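Local coordinates for protein eukaryotic translation initiation factor 5A-2 (Arabidopsis thaliana, PDB 3HKS) that promotes translation elongation and termination by binding between the exit and peptidyl sites of the ribosome and rescuing ribosomes stalled on polyproline and other difficult sequences, at residues N44-V49 with D71-K76; D89-N94 with M149-E154. One frame throughout, in Å; residues are numbered along the deposited sequence.

Overall arrangement
From the N terminus the chain enters the SH3-like N-terminal domain, where contact 1 closes a loop of 21 residues: strand 45-55 runs out, the chain turns back as strand 64-71, and Asp71 to Lys76 lead on into strand 77-83. Contact 2 opens only after contact 1 has closed, so the two stand in series and neither nest nor cross. Contact 2 starts where strand 87-103 passes from the first domain into the OB-fold domain, and spans 54 residues, including helix 128-139, before strand 142-151 returns. With centres about 10 Å apart, the contacts meet at the domain junction, where Arg45 forms a salt bridge with Glu154 and Pro46 packs on Ser151.

Contact 1: N44-V49 with D71-K76; sequences NRPCKV and DIFTAK
Arg45 grips the carboxylate of Asp71 side-on, with NE and NH2 each facing one oxygen and the guanidinium and carboxylate planes only 23° apart. Arg45 NE gives a nearly straight bond to Asp71 OD2 (2.6 Å), and Arg45 NH2 reaches Asp71 OD1 at 3.0 Å through the syn lone pair; a weak third bond links NH2 to OD2. The arginine chain, bent at chi2 and chi3, folds back so that the Pro46 ring lies against one face of the guanidinium, its CD 4.1 Å from that plane and over its centre. The NH2 edge meets CB of Phe73.

With CG anti to the backbone N (chi1 -173°), Asp71 OD1 accepts from Phe73 N at 2.9 Å, nearly along the C-O axis, and from Thr74 N, which comes from above the carboxylate plane. This is an Asx turn extended to an Asx motif, and it closes the loop between strands 64-71 and 77-83 of the SH3-like domain from within, alongside backbone bonds from Asp71 to Lys76 and Ala75. Three donors converge on OD1, and these with the arginine charge would be expected to favour the ionised carboxylate.

Cys47 and Asp71 form an antiparallel non-hydrogen-bonded pair, and Ile72 N donates to Pro46 O (3.0 Å). The Pro46 and Phe73 side chains cross at about a right angle, Pro46 CG lying 3.9 Å from Phe73 CE2. Ile72 CG2 points along strand 45-55, 3.6 Å from Lys48 N, while CG1 lies toward Pro46. Ile72 and Phe73 also touch Met149 of strand 142-151.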
loop_
_atom_site.group_PDB
_atom_site.type_symbol
_atom_site.label_atom_id
_atom_site.label_comp_id
_atom_site.label_asym_id
_atom_site.label_seq_id
_atom_site.Cartn_x
_atom_site.Cartn_y
_atom_site.Cartn_z
ATOM N N ASN A 44 -0.446 10.129 -10.490
ATOM C CA ASN A 44 0.579 10.008 -9.447
ATOM C C ASN A 44 0.096 9.300 -8.169
ATOM O O ASN A 44 0.659 9.495 -7.095
ATOM C CB ASN A 44 1.242 11.375 -9.164
ATOM C CG ASN A 44 2.716 11.252 -8.710
ATOM O OD1 ASN A 44 3.118 11.875 -7.723
ATOM N ND2 ASN A 44 3.524 10.465 -9.440
ATOM N N ARG A 45 -0.935 8.467 -8.306
ATOM C CA ARG A 45 -1.513 7.731 -7.180
ATOM C C ARG A 45 -1.376 6.227 -7.403
ATOM O O ARG A 45 -1.667 5.738 -8.481
ATOM C CB ARG A 45 -2.995 8.101 -6.961
ATOM C CG ARG A 45 -3.255 9.565 -6.591
ATOM C CD ARG A 45 -2.588 9.958 -5.256
ATOM N NE ARG A 45 -2.996 9.048 -4.191
ATOM C CZ ARG A 45 -2.389 8.927 -3.014
ATOM N NH1 ARG A 45 -1.321 9.661 -2.726
ATOM N NH2 ARG A 45 -2.852 8.058 -2.124
ATOM N N PRO A 46 -0.903 5.493 -6.384
ATOM C CA PRO A 46 -0.834 4.028 -6.529
ATOM C C PRO A 46 -2.213 3.387 -6.376
ATOM O O PRO A 46 -2.865 3.569 -5.351
ATOM C CB PRO A 46 0.124 3.602 -5.407
ATOM C CG PRO A 46 0.003 4.724 -4.344
ATOM C CD PRO A 46 -0.372 5.983 -5.088
ATOM N N CYS A 47 -2.665 2.657 -7.400
ATOM C CA CYS A 47 -4.008 2.096 -7.388
ATOM C C CYS A 47 -3.980 0.614 -7.678
ATOM O O CYS A 47 -3.135 0.154 -8.438
ATOM C CB CYS A 47 -4.909 2.796 -8.407
ATOM S SG CYS A 47 -4.899 4.575 -8.339
ATOM N N LYS A 48 -4.911 -0.130 -7.081
ATOM C CA LYS A 48 -5.072 -1.544 -7.411
ATOM C C LYS A 48 -6.082 -1.672 -8.529
ATOM O O LYS A 48 -7.165 -1.106 -8.451
ATOM C CB LYS A 48 -5.527 -2.378 -6.210
ATOM C CG LYS A 48 -5.868 -3.816 -6.605
ATOM C CD LYS A 48 -6.118 -4.733 -5.433
ATOM C CE LYS A 48 -4.907 -5.634 -5.234
ATOM N NZ LYS A 48 -5.245 -6.932 -4.600
ATOM N N VAL A 49 -5.720 -2.431 -9.560
ATOM C CA VAL A 49 -6.583 -2.635 -10.725
ATOM C C VAL A 49 -7.738 -3.592 -10.397
ATOM O O VAL A 49 -7.510 -4.756 -10.025
ATOM C CB VAL A 49 -5.778 -3.131 -11.977
ATOM C CG1 VAL A 49 -6.710 -3.330 -13.171
ATOM C CG2 VAL A 49 -4.678 -2.137 -12.336
ATOM N N ASP A 71 -7.428 3.705 -5.543
ATOM C CA ASP A 71 -6.316 4.275 -4.773
ATOM C C ASP A 71 -6.118 3.457 -3.489
ATOM O O ASP A 71 -7.061 3.312 -2.702
ATOM C CB ASP A 71 -6.615 5.734 -4.445
ATOM C CG ASP A 71 -5.451 6.443 -3.799
ATOM O OD1 ASP A 71 -4.839 5.898 -2.850
ATOM O OD2 ASP A 71 -5.155 7.577 -4.231
ATOM N N ILE A 72 -4.913 2.909 -3.293
ATOM C CA ILE A 72 -4.673 1.956 -2.186
ATOM C C ILE A 72 -4.659 2.573 -0.776
ATOM O O ILE A 72 -4.752 1.854 0.215
ATOM C CB ILE A 72 -3.420 1.044 -2.415
ATOM C CG1 ILE A 72 -2.111 1.808 -2.197
ATOM C CG2 ILE A 72 -3.488 0.346 -3.797
ATOM C CD1 ILE A 72 -0.849 0.911 -2.221
ATOM N N PHE A 73 -4.555 3.900 -0.703
ATOM C CA PHE A 73 -4.585 4.617 0.570
ATOM C C PHE A 73 -5.904 5.363 0.798
ATOM O O PHE A 73 -6.393 5.410 1.925
ATOM C CB PHE A 73 -3.410 5.596 0.681
ATOM C CG PHE A 73 -2.061 4.930 0.662
ATOM C CD1 PHE A 73 -1.649 4.133 1.727
ATOM C CD2 PHE A 73 -1.207 5.093 -0.423
ATOM C CE1 PHE A 73 -0.413 3.514 1.711
ATOM C CE2 PHE A 73 0.038 4.480 -0.444
ATOM C CZ PHE A 73 0.436 3.691 0.621
ATOM N N THR A 74 -6.477 5.937 -0.261
ATOM C CA THR A 74 -7.668 6.785 -0.129
ATOM C C THR A 74 -8.956 6.072 -0.533
ATOM O O THR A 74 -10.060 6.552 -0.234
ATOM C CB THR A 74 -7.546 8.114 -0.908
ATOM O OG1 THR A 74 -7.707 7.873 -2.310
ATOM C CG2 THR A 74 -6.200 8.797 -0.650
ATOM N N ALA A 75 -8.812 4.925 -1.204
ATOM C CA ALA A 75 -9.957 4.140 -1.686
ATOM C C ALA A 75 -10.778 4.834 -2.786
ATOM O O ALA A 75 -11.848 4.351 -3.172
ATOM C CB ALA A 75 -10.863 3.706 -0.513
ATOM N N LYS A 76 -10.279 5.960 -3.291
ATOM C CA LYS A 76 -10.925 6.626 -4.420
ATOM C C LYS A 76 -10.721 5.847 -5.727
ATOM O O LYS A 76 -9.643 5.295 -5.976
ATOM C CB LYS A 76 -10.434 8.068 -4.555
ATOM C CG LYS A 76 -10.971 8.982 -3.447
ATOM C CD LYS A 76 -10.274 10.353 -3.466
ATOM C CE LYS A 76 -10.825 11.283 -2.381
ATOM N NZ LYS A 76 -10.208 12.644 -2.490
#

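Contact 2: D89-N94 with M149-E154; sequences DVPHVN and MSSMGE
Asn94 and Ser150 form an antiparallel hydrogen-bonded pair, Asn94 N donating to Ser150 O and Ser150 N to Asn94 O (2.9 Å). Toward Pro91 the backbones part, and water 1 bridges the gap, donating to His92 O and accepting from Met152 N. Ser151 to Glu154 make a type I' turn, closing the hairpin between strands 142-151 and 154-163.

Ser151 brings its hydroxyl across to the same carbonyl: OG, anti to its backbone N (chi1 -165°), donates to His92 O at 2.8 Å, tilted 35° from the carbonyl plane. That oxygen is therefore held by a side chain and a water where a direct backbone bond is missing. The hydroxyl is flanked by Pro91 CB at 3.5 Å and by Val93 CG2 at 3.6 Å. Val93 sends its other methyl, CG1, obliquely to CG of Met149 (4.1 Å), while CG of Met152 lies against Pro91 CB. Over the Asn94-Ser150 pair, Asn94 CB meets Ser150 OG at 3.7 Å.

The hairpin tip and strand 87-103 meet strand 45-55 at the junction of the two domains, with Met152 and Pro91 on Pro46, and both also touch Val41 of strand 39-42.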
loop_
_atom_site.group_PDB
_atom_site.type_symbol
_atom_site.label_atom_id
_atom_site.label_comp_id
_atom_site.label_asym_id
_atom_site.label_seq_id
_atom_site.Cartn_x
_atom_site.Cartn_y
_atom_site.Cartn_z
ATOM N N ASP A 89 3.149 3.230 -15.710
ATOM C CA ASP A 89 3.985 3.179 -14.511
ATOM C C ASP A 89 3.306 2.283 -13.487
ATOM O O ASP A 89 2.146 2.471 -13.173
ATOM C CB ASP A 89 4.194 4.575 -13.945
ATOM C CG ASP A 89 5.103 5.402 -14.800
ATOM O OD1 ASP A 89 6.135 4.870 -15.275
ATOM O OD2 ASP A 89 4.792 6.589 -14.985
ATOM N N VAL A 90 4.029 1.284 -13.010
ATOM C CA VAL A 90 3.511 0.383 -11.995
ATOM C C VAL A 90 4.217 0.673 -10.669
ATOM O O VAL A 90 5.436 0.615 -10.607
ATOM C CB VAL A 90 3.689 -1.105 -12.392
ATOM C CG1 VAL A 90 3.197 -2.032 -11.266
ATOM C CG2 VAL A 90 2.950 -1.405 -13.702
ATOM N N PRO A 91 3.453 0.980 -9.600
ATOM C CA PRO A 91 4.118 1.287 -8.326
ATOM C C PRO A 91 4.557 0.009 -7.612
ATOM O O PRO A 91 3.864 -1.004 -7.677
ATOM C CB PRO A 91 3.018 1.992 -7.526
ATOM C CG PRO A 91 1.741 1.325 -7.997
ATOM C CD PRO A 91 1.981 1.039 -9.483
ATOM N N HIS A 92 5.715 0.040 -6.965
ATOM C CA HIS A 92 6.053 -1.028 -6.018
ATOM C C HIS A 92 5.123 -0.885 -4.814
ATOM O O HIS A 92 4.875 0.232 -4.343
ATOM C CB HIS A 92 7.502 -0.906 -5.546
ATOM C CG HIS A 92 8.513 -1.268 -6.584
ATOM N ND1 HIS A 92 8.730 -2.568 -6.991
ATOM C CD2 HIS A 92 9.389 -0.505 -7.275
ATOM C CE1 HIS A 92 9.691 -2.585 -7.895
ATOM N NE2 HIS A 92 10.102 -1.346 -8.089
ATOM N N VAL A 93 4.581 -2.001 -4.353
ATOM C CA VAL A 93 3.712 -2.008 -3.181
ATOM C C VAL A 93 4.255 -3.065 -2.231
ATOM O O VAL A 93 4.395 -4.227 -2.600
ATOM C CB VAL A 93 2.209 -2.291 -3.519
ATOM C CG1 VAL A 93 1.348 -2.282 -2.233
ATOM C CG2 VAL A 93 1.668 -1.269 -4.526
ATOM N N ASN A 94 4.582 -2.645 -1.013
ATOM C CA ASN A 94 5.161 -3.561 -0.045
ATOM C C ASN A 94 4.335 -3.650 1.228
ATOM O O ASN A 94 3.663 -2.702 1.601
ATOM C CB ASN A 94 6.601 -3.158 0.257
ATOM C CG ASN A 94 7.559 -3.533 -0.860
ATOM O OD1 ASN A 94 8.147 -2.660 -1.506
ATOM N ND2 ASN A 94 7.722 -4.841 -1.097
ATOM N N MET A 149 1.803 -0.920 5.029
ATOM C CA MET A 149 1.709 -0.909 3.568
ATOM C C MET A 149 2.385 0.343 3.023
ATOM O O MET A 149 2.095 1.447 3.459
ATOM C CB MET A 149 0.256 -0.995 3.100
ATOM C CG MET A 149 0.116 -1.355 1.592
ATOM S SD MET A 149 -1.607 -1.505 1.082
ATOM C CE MET A 149 -2.201 0.157 1.303
ATOM N N SER A 150 3.313 0.162 2.092
ATOM C CA SER A 150 4.056 1.295 1.542
ATOM C C SER A 150 4.081 1.308 0.013
ATOM O O SER A 150 4.235 0.273 -0.634
ATOM C CB SER A 150 5.480 1.329 2.097
ATOM O OG SER A 150 6.204 0.203 1.655
ATOM N N SER A 151 3.920 2.500 -0.549
ATOM C CA SER A 151 3.985 2.699 -1.993
ATOM C C SER A 151 4.212 4.171 -2.264
ATOM O O SER A 151 3.535 5.019 -1.685
ATOM C CB SER A 151 2.689 2.234 -2.669
ATOM O OG SER A 151 2.845 2.098 -4.066
ATOM N N MET A 152 5.188 4.457 -3.128
ATOM C CA MET A 152 5.437 5.801 -3.649
ATOM C C MET A 152 5.726 6.842 -2.558
ATOM O O MET A 152 5.249 7.979 -2.618
ATOM C CB MET A 152 4.286 6.224 -4.575
ATOM C CG MET A 152 4.187 5.334 -5.830
ATOM S SD MET A 152 2.969 5.886 -7.022
ATOM C CE MET A 152 3.807 7.243 -7.837
ATOM N N GLY A 153 6.515 6.434 -1.563
ATOM C CA GLY A 153 6.886 7.304 -0.437
ATOM C C GLY A 153 5.803 7.536 0.612
ATOM O O GLY A 153 5.918 8.437 1.456
ATOM N N GLU A 154 4.751 6.727 0.558
ATOM C CA GLU A 154 3.592 6.890 1.421
ATOM C C GLU A 154 3.335 5.573 2.133
ATOM O O GLU A 154 3.470 4.508 1.550
ATOM C CB GLU A 154 2.382 7.315 0.594
ATOM C CG GLU A 154 1.152 7.709 1.412
ATOM C CD GLU A 154 0.133 8.515 0.603
ATOM O OE1 GLU A 154 0.526 9.192 -0.380
ATOM O OE2 GLU A 154 -1.065 8.478 0.966
HETATM O O HOH W 1 6.541 2.416 -4.726
HETATM O O HOH W 2 6.025 -1.519 3.859
#